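Long-range contact in CRISPR protein (Archaeoglobus fulgidus, PDB 4MJK), which probably serves as a Cas5-type subunit of an archaeal type I-A Cascade complex, the CRISPR RNA-guided assembly that recognises invading DNA: residues A[74-79]-A[116-121]. Numbering follows the deposited sequence.
Sequences LNCTPL and TILSSL
P78 and L118, a non-hydrogen-bonded pair, make the main apolar fit on one face of this two-stranded antiparallel contact. The L118 side chain leans toward the proline: its CD2 lies 3.9 Å from P78 CA. P78 CB rests in the notch between that methyl and T116 CG2, 3.9 Å from the latter. T116 OG1, anti to its carbonyl carbon (chi1 -65°), bonds F28 O, and CG2 is left to meet the proline. On the same face the thiol of C76 packs loosely, SG 4.3 Å from L118 CB. The other face carries T77, L79, I117 and S119. There S119 CB lies beside T77 CG2, 4.1 Å away, while its OG, 4.0 Å from L79 CB, bonds Y81 OH of the second subunit. L79 and I117 barely touch, CB to CB at 4.4 Å, and both also pack on helix 81-87. Paired backbone bonds join T77 with S119 and L79 with I117; L121 N reaches N75 O at 2.7 Å, nearly straight (171°). N75 OD1 accepts from K127 N, and ND2 donates to A125 O. This is regular antiparallel beta pairing: strand 76-80 is the outer strand, within this chain, of a small three-stranded sheet whose middle strand is 115-120, beside the larger antiparallel sheet of this Cas5-family protein.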
loop_
_atom_site.group_PDB
_atom_site.type_symbol
_atom_site.label_atom_id
_atom_site.label_comp_id
_atom_site.label_asym_id
_atom_site.label_seq_id
_atom_site.Cartn_x
_atom_site.Cartn_y
_atom_site.Cartn_z
ATOM N N LEU A 74 2.234 -14.334 8.277
ATOM C CA LEU A 74 1.938 -14.537 9.686
ATOM C C LEU A 74 0.591 -13.930 10.044
ATOM O O LEU A 74 -0.098 -14.419 10.933
ATOM C CB LEU A 74 3.046 -13.920 10.563
ATOM C CG LEU A 74 4.441 -14.510 10.283
ATOM C CD1 LEU A 74 5.552 -13.794 11.058
ATOM C CD2 LEU A 74 4.446 -15.994 10.584
ATOM N N ASN A 75 0.197 -12.870 9.351
ATOM C CA ASN A 75 -1.009 -12.152 9.753
ATOM C C ASN A 75 -1.627 -11.349 8.618
ATOM O O ASN A 75 -2.303 -10.354 8.851
ATOM C CB ASN A 75 -0.677 -11.184 10.890
ATOM C CG ASN A 75 0.174 -10.029 10.415
ATOM O OD1 ASN A 75 0.817 -10.121 9.367
ATOM N ND2 ASN A 75 0.157 -8.926 11.148
ATOM N N CYS A 76 -1.387 -11.760 7.382
ATOM C CA CYS A 76 -1.812 -10.930 6.268
ATOM C C CYS A 76 -2.175 -11.760 5.050
ATOM O O CYS A 76 -1.877 -12.962 4.970
ATOM C CB CYS A 76 -0.734 -9.887 5.919
ATOM S SG CYS A 76 0.839 -10.573 5.308
ATOM N N THR A 77 -2.841 -11.103 4.110
ATOM C CA THR A 77 -3.265 -11.745 2.880
ATOM C C THR A 77 -2.951 -10.759 1.730
ATOM O O THR A 77 -3.208 -9.550 1.837
ATOM C CB THR A 77 -4.777 -12.113 2.957
ATOM O OG1 THR A 77 -5.112 -13.081 1.943
ATOM C CG2 THR A 77 -5.626 -10.889 2.771
ATOM N N PRO A 78 -2.357 -11.258 0.641
ATOM C CA PRO A 78 -1.964 -10.342 -0.448
ATOM C C PRO A 78 -3.156 -9.883 -1.270
ATOM O O PRO A 78 -4.132 -10.618 -1.441
ATOM C CB PRO A 78 -1.042 -11.196 -1.323
ATOM C CG PRO A 78 -0.743 -12.464 -0.487
ATOM C CD PRO A 78 -1.934 -12.643 0.386
ATOM N N LEU A 79 -3.087 -8.664 -1.782
ATOM C CA LEU A 79 -4.141 -8.177 -2.658
ATOM C C LEU A 79 -3.429 -7.580 -3.859
ATOM O O LEU A 79 -2.882 -6.491 -3.773
ATOM C CB LEU A 79 -4.994 -7.124 -1.927
ATOM C CG LEU A 79 -6.124 -6.479 -2.727
ATOM C CD1 LEU A 79 -7.192 -7.506 -3.076
ATOM C CD2 LEU A 79 -6.742 -5.292 -1.953
ATOM N N THR A 116 1.695 -5.177 -5.254
ATOM C CA THR A 116 0.785 -5.962 -4.429
ATOM C C THR A 116 0.663 -5.378 -3.040
ATOM O O THR A 116 1.672 -5.063 -2.401
ATOM C CB THR A 116 1.299 -7.417 -4.332
ATOM O OG1 THR A 116 1.255 -7.999 -5.635
ATOM C CG2 THR A 116 0.448 -8.258 -3.385
ATOM N N ILE A 117 -0.573 -5.212 -2.573
ATOM C CA ILE A 117 -0.799 -4.724 -1.217
ATOM C C ILE A 117 -0.834 -5.926 -0.262
ATOM O O ILE A 117 -1.344 -6.982 -0.610
ATOM C CB ILE A 117 -2.130 -3.904 -1.151
ATOM C CG1 ILE A 117 -1.955 -2.571 -1.891
ATOM C CG2 ILE A 117 -2.580 -3.674 0.296
ATOM C CD1 ILE A 117 -3.247 -1.806 -2.059
ATOM N N LEU A 118 -0.253 -5.793 0.919
ATOM C CA LEU A 118 -0.399 -6.852 1.919
ATOM C C LEU A 118 -1.379 -6.362 2.959
ATOM O O LEU A 118 -1.112 -5.392 3.665
ATOM C CB LEU A 118 0.951 -7.225 2.544
ATOM C CG LEU A 118 1.941 -7.892 1.576
ATOM C CD1 LEU A 118 3.348 -7.971 2.178
ATOM C CD2 LEU A 118 1.455 -9.306 1.148
ATOM N N SER A 119 -2.548 -6.992 2.997
ATOM C CA SER A 119 -3.616 -6.571 3.903
ATOM C C SER A 119 -3.522 -7.340 5.219
ATOM O O SER A 119 -3.655 -8.561 5.251
ATOM C CB SER A 119 -4.993 -6.848 3.291
ATOM O OG SER A 119 -5.097 -6.352 1.971
ATOM N N SER A 120 -3.311 -6.627 6.307
ATOM C CA SER A 120 -3.255 -7.264 7.602
ATOM C C SER A 120 -4.631 -7.770 8.037
ATOM O O SER A 120 -5.663 -7.132 7.785
ATOM C CB SER A 120 -2.701 -6.303 8.642
ATOM O OG SER A 120 -2.608 -6.955 9.895
ATOM N N LEU A 121 -4.632 -8.918 8.704
ATOM C CA LEU A 121 -5.852 -9.502 9.243
ATOM C C LEU A 121 -6.055 -9.119 10.710
ATOM O O LEU A 121 -7.047 -9.501 11.323
ATOM C CB LEU A 121 -5.817 -11.029 9.107
ATOM C CG LEU A 121 -5.739 -11.471 7.648
ATOM C CD1 LEU A 121 -5.474 -12.972 7.526
ATOM C CD2 LEU A 121 -7.004 -11.053 6.896
#